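Local coordinates for carbonic anhydrase (Porphyridium purpureum, PDB 1DDZ), which probably catalyses the reversible, zinc-dependent interconversion of carbon dioxide and hydrogencarbonate as a member of the beta-class carbonic anhydrase family, at residues L207-V212 with D223-V228; V376-C382 with E460-V466. All coordinates share one frame. Residue numbers count along the deposited sequence, not the author numbering.

Contact 1: residues L207-V212 with D223-V228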
ATOM      1  N   LEU A 207       0.734 -19.990 -17.437  1.00 21.18           N
ATOM      2  CA  LEU A 207      -0.029 -18.879 -16.874  1.00 19.34           C
ATOM      3  C   LEU A 207      -0.214 -17.749 -17.880  1.00 17.61           C
ATOM      4  O   LEU A 207       0.746 -17.036 -18.238  1.00 17.08           O
ATOM      5  CB  LEU A 207       0.688 -18.334 -15.615  1.00 17.23           C
ATOM      6  CG  LEU A 207       0.085 -17.173 -14.803  1.00 15.27           C
ATOM      7  CD1 LEU A 207      -1.276 -17.568 -14.248  1.00  8.48           C
ATOM      8  CD2 LEU A 207       1.025 -16.818 -13.665  1.00 13.56           C
ATOM      9  N   THR A 208      -1.451 -17.563 -18.322  1.00 15.17           N
ATOM     10  CA  THR A 208      -1.751 -16.485 -19.259  1.00 16.74           C
ATOM     11  C   THR A 208      -2.342 -15.261 -18.567  1.00 15.96           C
ATOM     12  O   THR A 208      -3.010 -15.383 -17.546  1.00 14.68           O
ATOM     13  CB  THR A 208      -2.779 -16.916 -20.300  1.00 15.41           C
ATOM     14  OG1 THR A 208      -3.977 -17.333 -19.638  1.00 11.66           O
ATOM     15  CG2 THR A 208      -2.222 -18.048 -21.158  1.00 18.08           C
ATOM     16  N   VAL A 209      -2.064 -14.079 -19.094  1.00 12.47           N
ATOM     17  CA  VAL A 209      -2.656 -12.883 -18.547  1.00 11.24           C
ATOM     18  C   VAL A 209      -3.323 -12.245 -19.734  1.00  9.46           C
ATOM     19  O   VAL A 209      -2.681 -12.022 -20.747  1.00 13.33           O
ATOM     20  CB  VAL A 209      -1.639 -11.912 -17.961  1.00 10.79           C
ATOM     21  CG1 VAL A 209      -2.385 -10.753 -17.257  1.00  7.00           C
ATOM     22  CG2 VAL A 209      -0.715 -12.634 -17.005  1.00  7.85           C
ATOM     23  N   GLN A 210      -4.609 -11.961 -19.626  1.00 10.17           N
ATOM     24  CA  GLN A 210      -5.337 -11.361 -20.720  1.00  8.06           C
ATOM     25  C   GLN A 210      -6.244 -10.240 -20.257  1.00 12.07           C
ATOM     26  O   GLN A 210      -6.745 -10.260 -19.129  1.00 12.79           O
ATOM     27  CB  GLN A 210      -6.134 -12.459 -21.432  1.00 14.23           C
ATOM     28  CG  GLN A 210      -7.598 -12.172 -21.668  1.00 23.65           C
ATOM     29  CD  GLN A 210      -8.099 -12.712 -22.995  1.00 27.31           C
ATOM     30  OE1 GLN A 210      -8.158 -13.911 -23.212  1.00 29.67           O
ATOM     31  NE2 GLN A 210      -8.461 -11.814 -23.895  1.00 30.15           N
ATOM     32  N   GLY A 211      -6.417  -9.240 -21.120  1.00 11.51           N
ATOM     33  CA  GLY A 211      -7.286  -8.111 -20.829  1.00  8.41           C
ATOM     34  C   GLY A 211      -8.627  -8.244 -21.527  1.00  7.00           C
ATOM     35  O   GLY A 211      -8.716  -8.743 -22.653  1.00 10.70           O
ATOM     36  N   VAL A 212      -9.670  -7.712 -20.908  1.00  7.00           N
ATOM     37  CA  VAL A 212     -11.000  -7.829 -21.469  1.00  7.82           C
ATOM     38  C   VAL A 212     -11.846  -6.630 -20.976  1.00  7.00           C
ATOM     39  O   VAL A 212     -11.504  -6.026 -19.974  1.00  8.76           O
ATOM     40  CB  VAL A 212     -11.531  -9.245 -21.033  1.00 10.51           C
ATOM     41  CG1 VAL A 212     -12.542  -9.171 -19.908  1.00  7.00           C
ATOM     42  CG2 VAL A 212     -11.950 -10.051 -22.215  1.00  8.14           C
ATOM     43  N   ASP A 223     -11.721  -8.221 -26.598  1.00 14.51           N
ATOM     44  CA  ASP A 223     -10.337  -8.573 -26.320  1.00 14.81           C
ATOM     45  C   ASP A 223      -9.374  -7.396 -26.268  1.00 16.17           C
ATOM     46  O   ASP A 223      -9.469  -6.493 -27.076  1.00 18.90           O
ATOM     47  CB  ASP A 223      -9.887  -9.577 -27.374  1.00 14.36           C
ATOM     48  CG  ASP A 223      -8.679 -10.352 -26.969  1.00 15.24           C
ATOM     49  OD1 ASP A 223      -8.206 -10.164 -25.835  1.00 23.79           O
ATOM     50  OD2 ASP A 223      -8.198 -11.165 -27.796  1.00 18.42           O
ATOM     51  N   LEU A 224      -8.506  -7.377 -25.258  1.00 16.32           N
ATOM     52  CA  LEU A 224      -7.493  -6.323 -25.146  1.00 14.86           C
ATOM     53  C   LEU A 224      -6.119  -6.920 -25.367  1.00 14.99           C
ATOM     54  O   LEU A 224      -5.122  -6.199 -25.335  1.00 17.45           O
ATOM     55  CB  LEU A 224      -7.494  -5.658 -23.773  1.00 15.43           C
ATOM     56  CG  LEU A 224      -8.346  -4.420 -23.524  1.00 19.16           C
ATOM     57  CD1 LEU A 224      -7.953  -3.311 -24.467  1.00 21.12           C
ATOM     58  CD2 LEU A 224      -9.770  -4.767 -23.715  1.00 18.79           C
ATOM     59  N   GLY A 225      -6.062  -8.247 -25.477  1.00 15.00           N
ATOM     60  CA  GLY A 225      -4.791  -8.912 -25.692  1.00 11.07           C
ATOM     61  C   GLY A 225      -4.487  -9.923 -24.610  1.00 14.51           C
ATOM     62  O   GLY A 225      -4.973  -9.794 -23.489  1.00 14.04           O
ATOM     63  N   VAL A 226      -3.717 -10.947 -24.972  1.00 14.93           N
ATOM     64  CA  VAL A 226      -3.307 -12.017 -24.081  1.00 16.74           C
ATOM     65  C   VAL A 226      -1.799 -12.111 -24.134  1.00 18.60           C
ATOM     66  O   VAL A 226      -1.207 -11.995 -25.199  1.00 23.19           O
ATOM     67  CB  VAL A 226      -3.840 -13.406 -24.569  1.00 19.31           C
ATOM     68  CG1 VAL A 226      -3.516 -14.515 -23.541  1.00 17.16           C
ATOM     69  CG2 VAL A 226      -5.332 -13.352 -24.823  1.00 26.32           C
ATOM     70  N   VAL A 227      -1.153 -12.256 -22.993  1.00 18.82           N
ATOM     71  CA  VAL A 227       0.276 -12.455 -23.015  1.00 16.27           C
ATOM     72  C   VAL A 227       0.460 -13.816 -22.349  1.00 21.14           C
ATOM     73  O   VAL A 227      -0.198 -14.138 -21.348  1.00 18.88           O
ATOM     74  CB  VAL A 227       1.099 -11.266 -22.429  1.00 18.42           C
ATOM     75  CG1 VAL A 227       0.209 -10.180 -21.866  1.00 17.90           C
ATOM     76  CG2 VAL A 227       2.170 -11.740 -21.483  1.00 18.20           C
ATOM     77  N   VAL A 228       1.236 -14.669 -23.013  1.00 22.21           N
ATOM     78  CA  VAL A 228       1.467 -16.035 -22.561  1.00 17.83           C
ATOM     79  C   VAL A 228       2.696 -16.186 -21.693  1.00 17.95           C
ATOM     80  O   VAL A 228       2.649 -16.853 -20.669  1.00 19.26           O
ATOM     81  CB  VAL A 228       1.552 -16.983 -23.777  1.00 19.60           C
ATOM     82  CG1 VAL A 228       1.715 -18.432 -23.321  1.00 20.60           C
ATOM     83  CG2 VAL A 228       0.289 -16.855 -24.609  1.00 14.05           C
TER
HETATM   84  O   HOH W   1       1.462 -19.933 -20.497  1.00 22.46           O
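Strands 208-212 and 223-227 run antiparallel, their axes 4.6 Å apart at closest approach and 174° between directions. They form a beta hairpin at the edge of the first-repeat sheet. Val209 and Val227 make a hydrogen-bonded pair, Val209 N to Val227 O at 2.9 Å and Val227 N to Val209 O at 2.7 Å. Further along, a beta bulge sets Leu224 and Gly225 together against Gly211: Gly211 N donates to Gly225 O (2.8 Å), while Leu224 N donates to Gly211 O (2.9 Å). Glycine suits both sides of it. A CB on Gly211 would collide with Leu224 CB, and at phi 122° one on Gly225 would jam against the preceding carbonyl. Asp223 braces the bulge as an Asx turn, OD1 accepting from Gly225 N at 2.9 Å.

Branched, apolar Val209 and Val227 share one face, buried under helices 172-193 and 195-202. The other mixes Gln210 and Asp223 with Val212 and Val226; there Gln210 OE1 is 3.3 Å from Val226 CG2, and Phe294 of helix 292-307 touches Gln210, Val212 and Asp223. The chemistry thus sets a valine pair against a mixed face, while a glycine in the bulge and one facing it leave room for the edge strand to bulge without breaking its bonds to its neighbour.

Contact 2: residues V376-C382 with E460-V466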
ATOM      1  N   VAL A 376     -23.929   4.853   0.456  1.00 18.06           N
ATOM      2  CA  VAL A 376     -24.597   3.575   0.737  1.00 17.22           C
ATOM      3  C   VAL A 376     -25.081   3.546   2.199  1.00 18.80           C
ATOM      4  O   VAL A 376     -24.410   4.070   3.082  1.00 19.68           O
ATOM      5  CB  VAL A 376     -23.663   2.363   0.474  1.00 13.06           C
ATOM      6  CG1 VAL A 376     -23.329   2.279  -1.000  1.00 10.47           C
ATOM      7  CG2 VAL A 376     -22.397   2.450   1.314  1.00  7.79           C
ATOM      8  N   LYS A 377     -26.222   2.906   2.445  1.00 19.49           N
ATOM      9  CA  LYS A 377     -26.795   2.822   3.792  1.00 22.28           C
ATOM     10  C   LYS A 377     -26.187   1.725   4.655  1.00 20.80           C
ATOM     11  O   LYS A 377     -26.217   1.815   5.874  1.00 20.86           O
ATOM     12  CB  LYS A 377     -28.305   2.588   3.714  1.00 27.61           C
ATOM     13  CG  LYS A 377     -29.057   3.615   2.882  1.00 37.44           C
ATOM     14  CD  LYS A 377     -28.960   5.030   3.460  1.00 41.40           C
ATOM     15  CE  LYS A 377     -29.565   6.064   2.510  1.00 42.52           C
ATOM     16  NZ  LYS A 377     -29.589   7.435   3.100  1.00 47.21           N
ATOM     17  N   ARG A 378     -25.645   0.686   4.022  1.00 19.33           N
ATOM     18  CA  ARG A 378     -25.040  -0.427   4.749  1.00 18.76           C
ATOM     19  C   ARG A 378     -23.707  -0.870   4.213  1.00 15.21           C
ATOM     20  O   ARG A 378     -23.483  -0.864   3.016  1.00 15.35           O
ATOM     21  CB  ARG A 378     -25.943  -1.658   4.703  1.00 25.90           C
ATOM     22  CG  ARG A 378     -26.919  -1.767   5.849  1.00 42.58           C
ATOM     23  CD  ARG A 378     -28.339  -1.373   5.451  1.00 50.15           C
ATOM     24  NE  ARG A 378     -29.181  -2.543   5.182  1.00 55.19           N
ATOM     25  CZ  ARG A 378     -29.425  -3.030   3.966  1.00 57.36           C
ATOM     26  NH1 ARG A 378     -28.891  -2.459   2.887  1.00 57.95           N
ATOM     27  NH2 ARG A 378     -30.240  -4.066   3.827  1.00 56.53           N
ATOM     28  N   VAL A 379     -22.824  -1.282   5.109  1.00 14.43           N
ATOM     29  CA  VAL A 379     -21.548  -1.825   4.706  1.00 13.52           C
ATOM     30  C   VAL A 379     -21.579  -3.209   5.328  1.00 15.66           C
ATOM     31  O   VAL A 379     -21.794  -3.330   6.543  1.00 13.79           O
ATOM     32  CB  VAL A 379     -20.356  -1.027   5.260  1.00 14.63           C
ATOM     33  CG1 VAL A 379     -19.053  -1.760   4.963  1.00  9.64           C
ATOM     34  CG2 VAL A 379     -20.324   0.376   4.625  1.00 18.03           C
ATOM     35  N   VAL A 380     -21.442  -4.241   4.503  1.00 12.82           N
ATOM     36  CA  VAL A 380     -21.450  -5.615   4.986  1.00 14.31           C
ATOM     37  C   VAL A 380     -20.086  -6.283   4.850  1.00 15.14           C
ATOM     38  O   VAL A 380     -19.506  -6.245   3.774  1.00 18.88           O
ATOM     39  CB  VAL A 380     -22.489  -6.470   4.197  1.00 16.01           C
ATOM     40  CG1 VAL A 380     -22.455  -7.935   4.657  1.00  9.81           C
ATOM     41  CG2 VAL A 380     -23.891  -5.898   4.370  1.00  8.07           C
ATOM     42  N   VAL A 381     -19.531  -6.804   5.946  1.00 13.47           N
ATOM     43  CA  VAL A 381     -18.261  -7.541   5.883  1.00 13.33           C
ATOM     44  C   VAL A 381     -18.694  -9.012   5.934  1.00 16.19           C
ATOM     45  O   VAL A 381     -19.322  -9.455   6.909  1.00 13.55           O
ATOM     46  CB  VAL A 381     -17.277  -7.243   7.072  1.00 11.31           C
ATOM     47  CG1 VAL A 381     -16.054  -8.148   6.983  1.00  7.00           C
ATOM     48  CG2 VAL A 381     -16.821  -5.782   7.055  1.00  8.62           C
ATOM     49  N   CYS A 382     -18.398  -9.752   4.867  1.00 14.64           N
ATOM     50  CA  CYS A 382     -18.792 -11.144   4.789  1.00 11.07           C
ATOM     51  C   CYS A 382     -17.640 -12.124   4.738  1.00 13.52           C
ATOM     52  O   CYS A 382     -16.750 -12.014   3.892  1.00 16.19           O
ATOM     53  CB  CYS A 382     -19.679 -11.368   3.576  1.00  9.40           C
ATOM     54  SG  CYS A 382     -20.337 -13.062   3.434  1.00 13.66           S
ATOM     55  N   GLU A 460     -27.126   7.988   7.752  1.00 27.68           N
ATOM     56  CA  GLU A 460     -27.553   6.611   8.054  1.00 26.30           C
ATOM     57  C   GLU A 460     -26.533   5.648   7.464  1.00 25.26           C
ATOM     58  O   GLU A 460     -26.396   5.559   6.244  1.00 23.78           O
ATOM     59  CB  GLU A 460     -28.901   6.274   7.418  1.00 32.44           C
ATOM     60  CG  GLU A 460     -30.121   6.805   8.111  1.00 46.19           C
ATOM     61  CD  GLU A 460     -31.398   6.535   7.314  1.00 57.08           C
ATOM     62  OE1 GLU A 460     -32.398   6.113   7.937  1.00 66.42           O
ATOM     63  OE2 GLU A 460     -31.410   6.747   6.075  1.00 61.87           O
ATOM     64  N   LEU A 461     -25.834   4.918   8.320  1.00 19.94           N
ATOM     65  CA  LEU A 461     -24.847   3.972   7.864  1.00 17.30           C
ATOM     66  C   LEU A 461     -24.731   2.834   8.859  1.00 19.13           C
ATOM     67  O   LEU A 461     -24.187   2.993   9.941  1.00 20.61           O
ATOM     68  CB  LEU A 461     -23.490   4.657   7.698  1.00 17.64           C
ATOM     69  CG  LEU A 461     -22.356   3.741   7.231  1.00 14.23           C
ATOM     70  CD1 LEU A 461     -22.608   3.251   5.811  1.00 15.56           C
ATOM     71  CD2 LEU A 461     -21.086   4.523   7.268  1.00 12.95           C
ATOM     72  N   GLU A 462     -25.205   1.667   8.460  1.00 20.92           N
ATOM     73  CA  GLU A 462     -25.155   0.472   9.290  1.00 20.16           C
ATOM     74  C   GLU A 462     -24.005  -0.439   8.874  1.00 16.25           C
ATOM     75  O   GLU A 462     -23.804  -0.696   7.694  1.00 16.70           O
ATOM     76  CB  GLU A 462     -26.484  -0.261   9.147  1.00 24.19           C
ATOM     77  CG  GLU A 462     -26.543  -1.639   9.748  1.00 30.32           C
ATOM     78  CD  GLU A 462     -27.897  -2.288   9.559  1.00 33.42           C
ATOM     79  OE1 GLU A 462     -28.101  -2.948   8.516  1.00 35.20           O
ATOM     80  OE2 GLU A 462     -28.763  -2.132  10.451  1.00 37.97           O
ATOM     81  N   VAL A 463     -23.193  -0.857   9.828  1.00 18.20           N
ATOM     82  CA  VAL A 463     -22.090  -1.769   9.526  1.00 16.19           C
ATOM     83  C   VAL A 463     -22.527  -3.142  10.028  1.00 16.22           C
ATOM     84  O   VAL A 463     -22.700  -3.346  11.228  1.00 19.87           O
ATOM     85  CB  VAL A 463     -20.783  -1.355  10.226  1.00 17.44           C
ATOM     86  CG1 VAL A 463     -19.674  -2.340   9.875  1.00 10.28           C
ATOM     87  CG2 VAL A 463     -20.389   0.078   9.826  1.00 13.16           C
ATOM     88  N   GLN A 464     -22.726  -4.068   9.102  1.00 15.47           N
ATOM     89  CA  GLN A 464     -23.177  -5.427   9.398  1.00 12.26           C
ATOM     90  C   GLN A 464     -22.079  -6.479   9.188  1.00 16.12           C
ATOM     91  O   GLN A 464     -21.280  -6.398   8.245  1.00 17.55           O
ATOM     92  CB  GLN A 464     -24.397  -5.729   8.513  1.00 12.48           C
ATOM     93  CG  GLN A 464     -24.866  -7.167   8.471  1.00 17.49           C
ATOM     94  CD  GLN A 464     -25.675  -7.581   9.696  1.00 18.22           C
ATOM     95  OE1 GLN A 464     -25.216  -8.375  10.525  1.00 15.16           O
ATOM     96  NE2 GLN A 464     -26.879  -7.071   9.795  1.00 11.48           N
ATOM     97  N   GLY A 465     -22.024  -7.441  10.100  1.00 13.94           N
ATOM     98  CA  GLY A 465     -21.060  -8.531  10.039  1.00 14.57           C
ATOM     99  C   GLY A 465     -21.879  -9.773   9.716  1.00 16.47           C
ATOM    100  O   GLY A 465     -22.953  -9.987  10.302  1.00 17.65           O
ATOM    101  N   VAL A 466     -21.362 -10.629   8.845  1.00 14.95           N
ATOM    102  CA  VAL A 466     -22.124 -11.786   8.387  1.00 12.36           C
ATOM    103  C   VAL A 466     -21.160 -12.931   8.038  1.00 14.37           C
ATOM    104  O   VAL A 466     -19.977 -12.684   7.817  1.00 11.07           O
ATOM    105  CB  VAL A 466     -22.984 -11.293   7.142  1.00 14.83           C
ATOM    106  CG1 VAL A 466     -22.503 -11.864   5.835  1.00 12.54           C
ATOM    107  CG2 VAL A 466     -24.462 -11.482   7.363  1.00 13.07           C
TER
HETATM  108  O   HOH W   2     -25.216   6.901   3.831  1.00 37.13           O
HETATM  109  O   HOH W   3     -28.598   9.135   5.400  1.00 31.62           O
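Five backbone hydrogen bonds join segments 376-382 and 460-466 in the staggered pattern of a parallel pair. Glu462 N donates to Lys377 O, Val379 N to Glu462 O and Gln464 N to Val379 O, each at 2.8 Å; Val381 N to Gln464 O (2.9 Å) and Val466 N to Val381 O (3.0 Å) complete the ladder. Two longer salt bridges lie at the start, where Lys377 and Glu460 are exposed and Arg378 and Glu462 partly so, so that their charges keep access to water: Arg378 NE to Glu462 OE1 at 3.5 Å, and Lys377 NZ to Glu460 OE2 at 3.6 Å. Two waters tie this end together, one donating to both Val376 O and Glu460 O, the other accepting from Lys377 NZ and Glu460 N.

Inward, valines take over. Their branched side chains suit extended backbone and fill both faces of the sheet. Leu461 reaches across to Val379, CD1 to CG2 at 3.9 Å. Val379, Val381 and Val463 lie on one face, where helix 426-447 packs on Val381 and Val463; Gly465 has no side chain to add there. On the other face Val466 CG1 meets Val380 CG1 at 4.1 Å and Cys382 SG at 3.4 Å, and Phe40 of helix 38-53 covers Gln464 and Val466.

A long, mostly helical connection makes these parallel neighbours a beta-alpha-beta crossover in the second-repeat sheet. On the Arg378 and Glu462 face, side chains pass from an ion pair to buried Cys382 and Val466, with Gln464 a polar exception, as strand 378-384 runs on to the zinc ligand His384.

The two contacts belong to the chain's two repeats, their centres 35 Å apart on opposite sides of the chain's centre and their nearest atoms about 24 Å apart. They have one equivalent strand in common: 208-214 in contact 1 corresponds to 462-468 in contact 2, so one contact joins it to the antiparallel edge strand and the other to its parallel inner neighbour. Each repeat also lends a helix to the other, Phe294 packing on contact 1 and Phe40 on contact 2. Contact 2 lies nearer its metal: the Cys382 side chain is about 9 Å from a zinc ion, that of Val212 about 13 Å from one and about 9 Å from the side chain of the zinc ligand His130.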